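Local coordinates for shikimate dehydrogenase (NADP(+)) (Thermus thermophilus, PDB 2D5C), which catalyses the reversible NADPH-linked reduction of 3-dehydroshikimate to shikimate, the fourth of seven steps on the pathway to chorismate, at residues R3-H9 with S32-T38; P17-A21 with L232-G236; F196-A202 with F214-A218. Residue numbers count along the deposited sequence, not the author numbering.

Contact 1: residues R3-H9 with S32-T38; sequences RFAVLGH and SYEAWDT
Strands 3-8 and 32-37 are the two parallel strands of a beta-alpha-beta unit in the substrate-binding domain, joined by helix 16-26. Their axes approach to 4.4 Å at an angle of 24°, in a register that pairs Phe4 with Tyr33 and Val6 with Ala35. The ladder runs Phe4 N to Ser32 O (2.8 Å), Glu34 N to Phe4 O (3.2 Å), Val6 N to Glu34 O (3.0 Å), Trp36 N to Val6 O (3.0 Å) and Thr38 N to Gly8 O (2.5 Å); Gly8 N finds no partner.

Phe4, Val6, Tyr33 and Ala35 share one face. Tyr33, with chi1 t, lays its ring back over the partner strand, where Ala5 C lies over one ring face and Val6 CB is 3.3 Å from Tyr33 OH. That hydroxyl is hydrogen-bonded to Asn58, while the ring stacks on His20. Phe4 (m) turns away toward a stack with Trp243, although its CB stays 3.4 Å from Tyr33 CD2. Val6 (p) sets CG1 3.9 Å from Ala35 CB and also touches the bound shikimate, so this face borders the substrate pocket.

Arg3, Ala5, Leu7, Ser32, Glu34 and Trp36 occupy the other face. Leu7 (m, t) brings CD2 to 3.6 Å from Trp36 CB; the Trp36 indole (chi1 t) swings outward to a cation-pi contact with Arg46. Arg3 (m, m, t) curls back so that NH1 donates to Ser32 OG at 2.9 Å, and a water bridges Ser32 OG and Phe4 O. Where the strands run out, His9, just past the first, and Asp37, the last residue of the second, meet (both chi1 t) in a nearly straight hydrogen bond, ND1 to OD1, 2.7 Å.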
loop_
_atom_site.group_PDB
_atom_site.type_symbol
_atom_site.label_atom_id
_atom_site.label_comp_id
_atom_site.label_asym_id
_atom_site.label_seq_id
_atom_site.Cartn_x
_atom_site.Cartn_y
_atom_site.Cartn_z
ATOM N N ARG A 3 -12.911 3.161 -1.574
ATOM C CA ARG A 3 -13.258 4.555 -1.330
ATOM C C ARG A 3 -12.044 5.425 -1.624
ATOM O O ARG A 3 -11.033 5.344 -0.922
ATOM C CB ARG A 3 -13.691 4.768 0.125
ATOM C CG ARG A 3 -14.952 4.020 0.534
ATOM C CD ARG A 3 -16.074 4.258 -0.457
ATOM N NE ARG A 3 -17.275 3.496 -0.132
ATOM C CZ ARG A 3 -18.226 3.207 -1.014
ATOM N NH1 ARG A 3 -18.110 3.611 -2.273
ATOM N NH2 ARG A 3 -19.294 2.515 -0.640
ATOM N N PHE A 4 -12.150 6.244 -2.665
ATOM C CA PHE A 4 -11.070 7.135 -3.076
ATOM C C PHE A 4 -11.529 8.587 -3.066
ATOM O O PHE A 4 -12.721 8.873 -2.946
ATOM C CB PHE A 4 -10.601 6.778 -4.489
ATOM C CG PHE A 4 -10.063 5.386 -4.623
ATOM C CD1 PHE A 4 -10.632 4.492 -5.524
ATOM C CD2 PHE A 4 -8.973 4.973 -3.866
ATOM C CE1 PHE A 4 -10.125 3.204 -5.676
ATOM C CE2 PHE A 4 -8.455 3.688 -4.004
ATOM C CZ PHE A 4 -9.031 2.797 -4.916
ATOM N N ALA A 5 -10.578 9.507 -3.198
ATOM C CA ALA A 5 -10.911 10.925 -3.225
ATOM C C ALA A 5 -9.726 11.768 -3.660
ATOM O O ALA A 5 -8.580 11.324 -3.590
ATOM C CB ALA A 5 -11.387 11.380 -1.838
ATOM N N VAL A 6 -10.014 12.972 -4.146
ATOM C CA VAL A 6 -8.970 13.919 -4.519
ATOM C C VAL A 6 -9.159 15.039 -3.499
ATOM O O VAL A 6 -10.260 15.579 -3.354
ATOM C CB VAL A 6 -9.130 14.481 -5.963
ATOM C CG1 VAL A 6 -10.482 15.185 -6.129
ATOM C CG2 VAL A 6 -7.991 15.456 -6.262
ATOM N N LEU A 7 -8.099 15.351 -2.762
ATOM C CA LEU A 7 -8.145 16.391 -1.743
ATOM C C LEU A 7 -7.409 17.632 -2.233
ATOM O O LEU A 7 -6.332 17.534 -2.821
ATOM C CB LEU A 7 -7.489 15.897 -0.450
ATOM C CG LEU A 7 -7.975 14.564 0.128
ATOM C CD1 LEU A 7 -7.154 14.219 1.361
ATOM C CD2 LEU A 7 -9.456 14.651 0.470
ATOM N N GLY A 8 -7.992 18.801 -1.987
ATOM C CA GLY A 8 -7.358 20.027 -2.426
ATOM C C GLY A 8 -8.281 21.225 -2.342
ATOM O O GLY A 8 -9.323 21.189 -1.683
ATOM N N HIS A 9 -7.885 22.292 -3.014
ATOM C CA HIS A 9 -8.662 23.518 -3.018
ATOM C C HIS A 9 -8.138 24.440 -4.107
ATOM O O HIS A 9 -7.012 24.934 -4.025
ATOM C CB HIS A 9 -8.554 24.213 -1.663
ATOM C CG HIS A 9 -9.358 25.470 -1.576
ATOM N ND1 HIS A 9 -10.735 25.468 -1.580
ATOM C CD2 HIS A 9 -8.981 26.768 -1.532
ATOM C CE1 HIS A 9 -11.175 26.713 -1.545
ATOM N NE2 HIS A 9 -10.130 27.522 -1.516
ATOM N N SER A 32 -16.031 4.287 -5.087
ATOM C CA SER A 32 -16.340 5.669 -5.392
ATOM C C SER A 32 -15.072 6.495 -5.322
ATOM O O SER A 32 -14.093 6.092 -4.701
ATOM C CB SER A 32 -17.363 6.214 -4.397
ATOM O OG SER A 32 -16.894 6.070 -3.066
ATOM N N TYR A 33 -15.112 7.651 -5.971
ATOM C CA TYR A 33 -14.001 8.591 -6.012
ATOM C C TYR A 33 -14.660 9.966 -6.019
ATOM O O TYR A 33 -15.232 10.385 -7.030
ATOM C CB TYR A 33 -13.177 8.391 -7.293
ATOM C CG TYR A 33 -11.909 9.218 -7.345
ATOM C CD1 TYR A 33 -11.963 10.612 -7.385
ATOM C CD2 TYR A 33 -10.649 8.606 -7.310
ATOM C CE1 TYR A 33 -10.795 11.385 -7.384
ATOM C CE2 TYR A 33 -9.473 9.365 -7.308
ATOM C CZ TYR A 33 -9.556 10.753 -7.343
ATOM O OH TYR A 33 -8.409 11.522 -7.325
ATOM N N GLU A 34 -14.579 10.655 -4.883
ATOM C CA GLU A 34 -15.179 11.974 -4.709
ATOM C C GLU A 34 -14.148 13.100 -4.613
ATOM O O GLU A 34 -12.959 12.862 -4.375
ATOM C CB GLU A 34 -16.016 11.986 -3.428
ATOM C CG GLU A 34 -15.189 11.652 -2.184
ATOM C CD GLU A 34 -15.865 12.027 -0.878
ATOM O OE1 GLU A 34 -16.166 13.224 -0.681
ATOM O OE2 GLU A 34 -16.087 11.124 -0.045
ATOM N N ALA A 35 -14.621 14.328 -4.801
ATOM C CA ALA A 35 -13.783 15.514 -4.691
ATOM C C ALA A 35 -14.108 16.089 -3.316
ATOM O O ALA A 35 -15.265 16.391 -3.032
ATOM C CB ALA A 35 -14.135 16.515 -5.780
ATOM N N TRP A 36 -13.101 16.226 -2.460
ATOM C CA TRP A 36 -13.313 16.739 -1.110
ATOM C C TRP A 36 -12.498 18.004 -0.882
ATOM O O TRP A 36 -11.284 17.940 -0.692
ATOM C CB TRP A 36 -12.910 15.670 -0.089
ATOM C CG TRP A 36 -13.368 15.911 1.319
ATOM C CD1 TRP A 36 -13.921 17.053 1.829
ATOM C CD2 TRP A 36 -13.291 14.986 2.410
ATOM N NE1 TRP A 36 -14.191 16.894 3.166
ATOM C CE2 TRP A 36 -13.813 15.636 3.548
ATOM C CE3 TRP A 36 -12.829 13.670 2.535
ATOM C CZ2 TRP A 36 -13.887 15.013 4.797
ATOM C CZ3 TRP A 36 -12.902 13.051 3.779
ATOM C CH2 TRP A 36 -13.428 13.726 4.893
ATOM N N ASP A 37 -13.170 19.152 -0.896
ATOM C CA ASP A 37 -12.491 20.428 -0.697
ATOM C C ASP A 37 -11.712 20.407 0.610
ATOM O O ASP A 37 -12.288 20.232 1.690
ATOM C CB ASP A 37 -13.503 21.577 -0.674
ATOM C CG ASP A 37 -12.834 22.937 -0.693
ATOM O OD1 ASP A 37 -12.294 23.319 -1.753
ATOM O OD2 ASP A 37 -12.838 23.620 0.354
ATOM N N THR A 38 -10.400 20.591 0.507
ATOM C CA THR A 38 -9.530 20.567 1.671
ATOM C C THR A 38 -8.506 21.694 1.667
ATOM O O THR A 38 -7.534 21.663 0.910
ATOM C CB THR A 38 -8.770 19.218 1.764
ATOM O OG1 THR A 38 -9.717 18.145 1.853
ATOM C CG2 THR A 38 -7.875 19.187 2.997
HETATM O O HOH W 1 -15.362 8.220 -2.320
#

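Contact 2: residues P17-A21 with L232-G236; sequences PAMHA and LAWQG. With SKM ((3R,4S,5R)-3,4,5-trihydroxycyclohex-1-ene-1-carboxylic acid), chain E.
Met19 reaches across from its helix and lays its sulfur and methyl along one flank of the facing helix: CE is 3.5 Å from Leu232 CG, and SD is 3.7 Å from Ala233 CA and 4.3 Å from Ala233 CB. Its m, t, m rotamer, on a CA-to-CB bond directed toward the partner, makes this reach possible across an axis separation of 10.6 Å. Both segments are regular alpha-helix, crossing at -55°, and the nearest CA pairs are Met19 with Ala233 (7.3 Å) and His20 with Gly236 (7.6 Å).

One turn further along the partner helix, His20 leaves its own helix with CA-to-CB sideways, but chi1 m and chi2 90° carry the ring across so that NE2 donates to the carbonyl O of Gly236, a 3.3 Å hydrogen bond lying near the ring plane. The absence of a side chain at Gly236 matters here, because a CB would sit tight against both His20 CE1 and Met19 CE. The other ring nitrogen, ND1, is bonded to Ser16 O.

Leu232 (t, p) turns its side chain to Met19. Gln235 folds back in a p, p conformation, so that NE2 donates to Leu232 O at 2.9 Å and OE1 accepts from shikimate O7 at 3.0 Å. Met19 CE lies 4.2 Å from Gln235 NE2, which places this apolar contact just behind the substrate pocket.

The crossing thus brings helix 16-26 of the substrate-binding domain against helix 229-244, near the C-terminal end of the chain. Helix 250-260 packs on both through Met19 and Ala233, helix 100-110 touches Gln235, and Tyr33 of strand 31-37 stacks on the His20 ring.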
loop_
_atom_site.group_PDB
_atom_site.type_symbol
_atom_site.label_atom_id
_atom_site.label_comp_id
_atom_site.label_asym_id
_atom_site.label_seq_id
_atom_site.Cartn_x
_atom_site.Cartn_y
_atom_site.Cartn_z
ATOM N N PRO A 17 -12.615 12.550 -10.528
ATOM C CA PRO A 17 -13.775 11.708 -10.230
ATOM C C PRO A 17 -14.274 10.990 -11.481
ATOM O O PRO A 17 -14.591 9.802 -11.434
ATOM C CB PRO A 17 -14.785 12.701 -9.673
ATOM C CG PRO A 17 -13.907 13.693 -8.965
ATOM C CD PRO A 17 -12.789 13.902 -9.965
ATOM N N ALA A 18 -14.337 11.709 -12.600
ATOM C CA ALA A 18 -14.795 11.122 -13.860
ATOM C C ALA A 18 -13.836 10.051 -14.379
ATOM O O ALA A 18 -14.255 8.999 -14.864
ATOM C CB ALA A 18 -14.977 12.220 -14.913
ATOM N N MET A 19 -12.538 10.310 -14.281
ATOM C CA MET A 19 -11.561 9.338 -14.762
ATOM C C MET A 19 -11.592 8.035 -13.978
ATOM O O MET A 19 -11.531 6.953 -14.550
ATOM C CB MET A 19 -10.136 9.886 -14.655
ATOM C CG MET A 19 -9.791 11.007 -15.607
ATOM S SD MET A 19 -7.996 11.226 -15.626
ATOM C CE MET A 19 -7.689 11.862 -13.965
ATOM N N HIS A 20 -11.656 8.154 -12.660
ATOM C CA HIS A 20 -11.592 6.922 -11.875
ATOM C C HIS A 20 -12.950 6.213 -11.805
ATOM O O HIS A 20 -13.043 5.013 -11.582
ATOM C CB HIS A 20 -11.117 7.279 -10.465
ATOM C CG HIS A 20 -9.645 7.603 -10.498
ATOM N ND1 HIS A 20 -9.162 8.853 -10.702
ATOM C CD2 HIS A 20 -8.565 6.730 -10.333
ATOM C CE1 HIS A 20 -7.821 8.735 -10.659
ATOM N NE2 HIS A 20 -7.435 7.475 -10.441
ATOM N N ALA A 21 -14.051 6.912 -12.065
ATOM C CA ALA A 21 -15.343 6.241 -12.125
ATOM C C ALA A 21 -15.199 5.278 -13.294
ATOM O O ALA A 21 -15.630 4.126 -13.229
ATOM C CB ALA A 21 -16.458 7.251 -12.390
ATOM N N LEU A 232 -2.594 13.880 -17.061
ATOM C CA LEU A 232 -3.609 13.730 -16.024
ATOM C C LEU A 232 -4.080 12.276 -15.965
ATOM O O LEU A 232 -4.212 11.689 -14.884
ATOM C CB LEU A 232 -4.801 14.654 -16.310
ATOM C CG LEU A 232 -5.943 14.628 -15.287
ATOM C CD1 LEU A 232 -5.431 15.073 -13.934
ATOM C CD2 LEU A 232 -7.070 15.550 -15.752
ATOM N N ALA A 233 -4.317 11.698 -17.137
ATOM C CA ALA A 233 -4.789 10.315 -17.245
ATOM C C ALA A 233 -3.760 9.290 -16.788
ATOM O O ALA A 233 -4.102 8.315 -16.110
ATOM C CB ALA A 233 -5.195 10.014 -18.677
ATOM N N TRP A 234 -2.503 9.494 -17.167
ATOM C CA TRP A 234 -1.462 8.560 -16.769
ATOM C C TRP A 234 -1.124 8.632 -15.282
ATOM O O TRP A 234 -0.966 7.589 -14.636
ATOM C CB TRP A 234 -0.209 8.776 -17.618
ATOM C CG TRP A 234 -0.205 7.911 -18.821
ATOM C CD1 TRP A 234 -0.505 8.277 -20.101
ATOM C CD2 TRP A 234 0.074 6.511 -18.856
ATOM N NE1 TRP A 234 -0.427 7.187 -20.935
ATOM C CE2 TRP A 234 -0.073 6.088 -20.197
ATOM C CE3 TRP A 234 0.434 5.568 -17.882
ATOM C CZ2 TRP A 234 0.128 4.767 -20.592
ATOM C CZ3 TRP A 234 0.633 4.253 -18.271
ATOM C CH2 TRP A 234 0.482 3.863 -19.619
ATOM N N GLN A 235 -1.007 9.835 -14.724
ATOM C CA GLN A 235 -0.701 9.897 -13.301
ATOM C C GLN A 235 -1.844 9.249 -12.522
ATOM O O GLN A 235 -1.624 8.626 -11.474
ATOM C CB GLN A 235 -0.443 11.343 -12.841
ATOM C CG GLN A 235 -1.637 12.311 -12.872
ATOM C CD GLN A 235 -2.624 12.108 -11.736
ATOM O OE1 GLN A 235 -2.236 11.867 -10.584
ATOM N NE2 GLN A 235 -3.916 12.231 -12.046
ATOM N N GLY A 236 -3.066 9.369 -13.059
ATOM C CA GLY A 236 -4.222 8.774 -12.411
ATOM C C GLY A 236 -4.218 7.255 -12.517
ATOM O O GLY A 236 -4.464 6.565 -11.522
HETATM O O12 SKM E . -1.335 15.036 -9.369
HETATM C C8 SKM E . -2.683 15.230 -9.822
HETATM C C6 SKM E . -3.672 14.806 -8.702
HETATM O O7 SKM E . -3.450 13.435 -8.379
HETATM C C5 SKM E . -5.144 14.994 -9.152
HETATM C C4 SKM E . -5.362 16.261 -9.981
HETATM C C1 SKM E . -6.763 16.660 -10.275
HETATM O O2 SKM E . -7.781 15.913 -9.806
HETATM O O3 SKM E . -7.003 17.661 -10.936
HETATM C C10 SKM E . -4.366 17.019 -10.449
HETATM C C9 SKM E . -2.900 16.724 -10.208
HETATM O O11 SKM E . -2.436 17.566 -9.140
#

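Contact 3: residues F196-A202 with F214-A218; sequences FPEEGAA and FLREA
Phe214 begins the walk along the helical segment 214-218, which packs on Phe196, in the loop before strand 201-204, and on Ala202 of that strand. Its ring (chi1 t, chi2 85°) reaches back toward both: CD1 comes within 3.7 Å of Phe196 CZ, and CE2 lies 4.1 Å from Ala202 CB. The two phenyl rings pair obliquely, with centroids 5.5 Å apart and planes at 43°. Phe196 (m, chi2 75°) directs its CA-to-CB bond toward the helix, and its ring also touches the two residues that close this turn.

Leu215 (m, t) starts out pointing away, yet its CD2 ends 4.1 Å from Ala202 O, and the side chain also packs on Val225 of strand 224-226. Glu217 (m, t) heads toward the loop, with OE1 3.5 Å from Phe196 CZ; that oxygen is hydrogen-bonded to Ser189. Ala218, whose N bonds to Phe214 O at 2.9 Å, sets its CB 3.6 Å from Ala202 CB and 3.8 Å from Phe196 CE2. Ala202 CA and Ala218 CA, 6.4 Å apart, are the nearest CA pair.

This is the strand-to-helix packing of a beta-alpha-beta unit, strand 201-204, helix 213-220 and strand 224-226, at one end of the parallel Rossmann-type sheet. No hydrogen bond crosses between the segments, so close apolar fit holds them together: two small alanines let helix and strand come near, and two phenylalanines fill the space beside them.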
loop_
_atom_site.group_PDB
_atom_site.type_symbol
_atom_site.label_atom_id
_atom_site.label_comp_id
_atom_site.label_asym_id
_atom_site.label_seq_id
_atom_site.Cartn_x
_atom_site.Cartn_y
_atom_site.Cartn_z
ATOM N N PHE A 196 9.372 31.955 -27.609
ATOM C CA PHE A 196 9.182 30.551 -27.979
ATOM C C PHE A 196 10.246 30.132 -28.995
ATOM O O PHE A 196 10.713 30.959 -29.787
ATOM C CB PHE A 196 7.814 30.319 -28.645
ATOM C CG PHE A 196 6.653 30.226 -27.680
ATOM C CD1 PHE A 196 6.136 31.368 -27.074
ATOM C CD2 PHE A 196 6.069 28.996 -27.388
ATOM C CE1 PHE A 196 5.053 31.285 -26.194
ATOM C CE2 PHE A 196 4.980 28.899 -26.505
ATOM C CZ PHE A 196 4.473 30.044 -25.911
ATOM N N PRO A 197 10.653 28.849 -28.982
ATOM C CA PRO A 197 11.655 28.378 -29.945
ATOM C C PRO A 197 10.936 28.219 -31.298
ATOM O O PRO A 197 9.717 28.050 -31.316
ATOM C CB PRO A 197 12.084 27.045 -29.354
ATOM C CG PRO A 197 10.779 26.506 -28.795
ATOM C CD PRO A 197 10.279 27.768 -28.052
ATOM N N GLU A 198 11.663 28.304 -32.418
ATOM C CA GLU A 198 11.028 28.173 -33.742
ATOM C C GLU A 198 10.838 26.695 -34.128
ATOM O O GLU A 198 10.241 26.380 -35.161
ATOM C CB GLU A 198 11.837 28.905 -34.833
ATOM C CG GLU A 198 12.058 30.422 -34.668
ATOM C CD GLU A 198 10.825 31.279 -34.924
ATOM O OE1 GLU A 198 9.992 30.952 -35.812
ATOM O OE2 GLU A 198 10.726 32.312 -34.228
ATOM N N GLU A 199 11.353 25.792 -33.295
ATOM C CA GLU A 199 11.203 24.357 -33.540
ATOM C C GLU A 199 11.265 23.546 -32.248
ATOM O O GLU A 199 11.942 23.925 -31.294
ATOM C CB GLU A 199 12.281 23.848 -34.500
ATOM C CG GLU A 199 13.647 23.655 -33.854
ATOM C CD GLU A 199 14.581 22.804 -34.705
ATOM O OE1 GLU A 199 15.258 23.362 -35.589
ATOM O OE2 GLU A 199 14.637 21.573 -34.488
ATOM N N GLY A 200 10.553 22.426 -32.228
ATOM C CA GLY A 200 10.535 21.578 -31.054
ATOM C C GLY A 200 9.130 21.193 -30.623
ATOM O O GLY A 200 8.235 21.060 -31.460
ATOM N N ALA A 201 8.935 21.012 -29.314
ATOM C CA ALA A 201 7.639 20.624 -28.772
ATOM C C ALA A 201 7.295 21.387 -27.479
ATOM O O ALA A 201 8.181 21.922 -26.800
ATOM C CB ALA A 201 7.612 19.111 -28.504
ATOM N N ALA A 202 6.006 21.443 -27.158
ATOM C CA ALA A 202 5.538 22.123 -25.952
ATOM C C ALA A 202 4.429 21.316 -25.290
ATOM O O ALA A 202 3.585 20.718 -25.964
ATOM C CB ALA A 202 5.033 23.526 -26.290
ATOM N N PHE A 214 -0.840 29.558 -24.051
ATOM C CA PHE A 214 0.501 28.979 -24.231
ATOM C C PHE A 214 0.524 27.908 -25.342
ATOM O O PHE A 214 1.399 27.911 -26.218
ATOM C CB PHE A 214 0.949 28.356 -22.896
ATOM C CG PHE A 214 2.244 27.577 -22.961
ATOM C CD1 PHE A 214 3.470 28.219 -22.826
ATOM C CD2 PHE A 214 2.228 26.196 -23.084
ATOM C CE1 PHE A 214 4.665 27.490 -22.802
ATOM C CE2 PHE A 214 3.423 25.450 -23.063
ATOM C CZ PHE A 214 4.640 26.103 -22.919
ATOM N N LEU A 215 -0.421 26.979 -25.297
ATOM C CA LEU A 215 -0.448 25.916 -26.298
ATOM C C LEU A 215 -0.812 26.436 -27.678
ATOM O O LEU A 215 -0.271 25.973 -28.676
ATOM C CB LEU A 215 -1.423 24.803 -25.904
ATOM C CG LEU A 215 -0.938 23.840 -24.810
ATOM C CD1 LEU A 215 -2.053 22.860 -24.485
ATOM C CD2 LEU A 215 0.313 23.092 -25.277
ATOM N N ARG A 216 -1.739 27.384 -27.733
ATOM C CA ARG A 216 -2.128 27.952 -29.017
ATOM C C ARG A 216 -0.944 28.706 -29.612
ATOM O O ARG A 216 -0.723 28.676 -30.817
ATOM C CB ARG A 216 -3.341 28.876 -28.845
ATOM C CG ARG A 216 -4.643 28.133 -28.556
ATOM C CD ARG A 216 -5.732 29.091 -28.064
ATOM N NE ARG A 216 -7.016 28.438 -27.814
ATOM C CZ ARG A 216 -7.925 28.179 -28.757
ATOM N NH1 ARG A 216 -7.693 28.512 -30.020
ATOM N NH2 ARG A 216 -9.082 27.612 -28.438
ATOM N N GLU A 217 -0.168 29.379 -28.767
ATOM C CA GLU A 217 1.002 30.103 -29.250
ATOM C C GLU A 217 2.034 29.113 -29.770
ATOM O O GLU A 217 2.644 29.321 -30.823
ATOM C CB GLU A 217 1.634 30.918 -28.121
ATOM C CG GLU A 217 0.848 32.151 -27.754
ATOM C CD GLU A 217 1.411 32.829 -26.515
ATOM O OE1 GLU A 217 1.725 32.104 -25.555
ATOM O OE2 GLU A 217 1.534 34.072 -26.502
ATOM N N ALA A 218 2.239 28.041 -29.013
ATOM C CA ALA A 218 3.218 27.030 -29.395
ATOM C C ALA A 218 2.826 26.369 -30.717
ATOM O O ALA A 218 3.667 26.184 -31.602
ATOM C CB ALA A 218 3.342 25.977 -28.296
#

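From the N terminus, strand 2-8 leads into helix 16-26 and then strand 31-37, where contact 1 closes its short loop. Contact 2 opens on that intervening helix, before contact 1 has closed, so the two cross along the chain; they also touch in space, with Tyr33 and Pro17 among the residues that meet. Contact 2 closes only at 232-236, some 210 residues later, tying the substrate-binding domain to a C-terminal helix. Contact 3 opens and closes wholly within that long excursion, joining strand 201-204 to helix 213-220 in the nucleotide-binding domain. Its centre lies about 27 Å from that of contact 2 and 34 Å from that of contact 1.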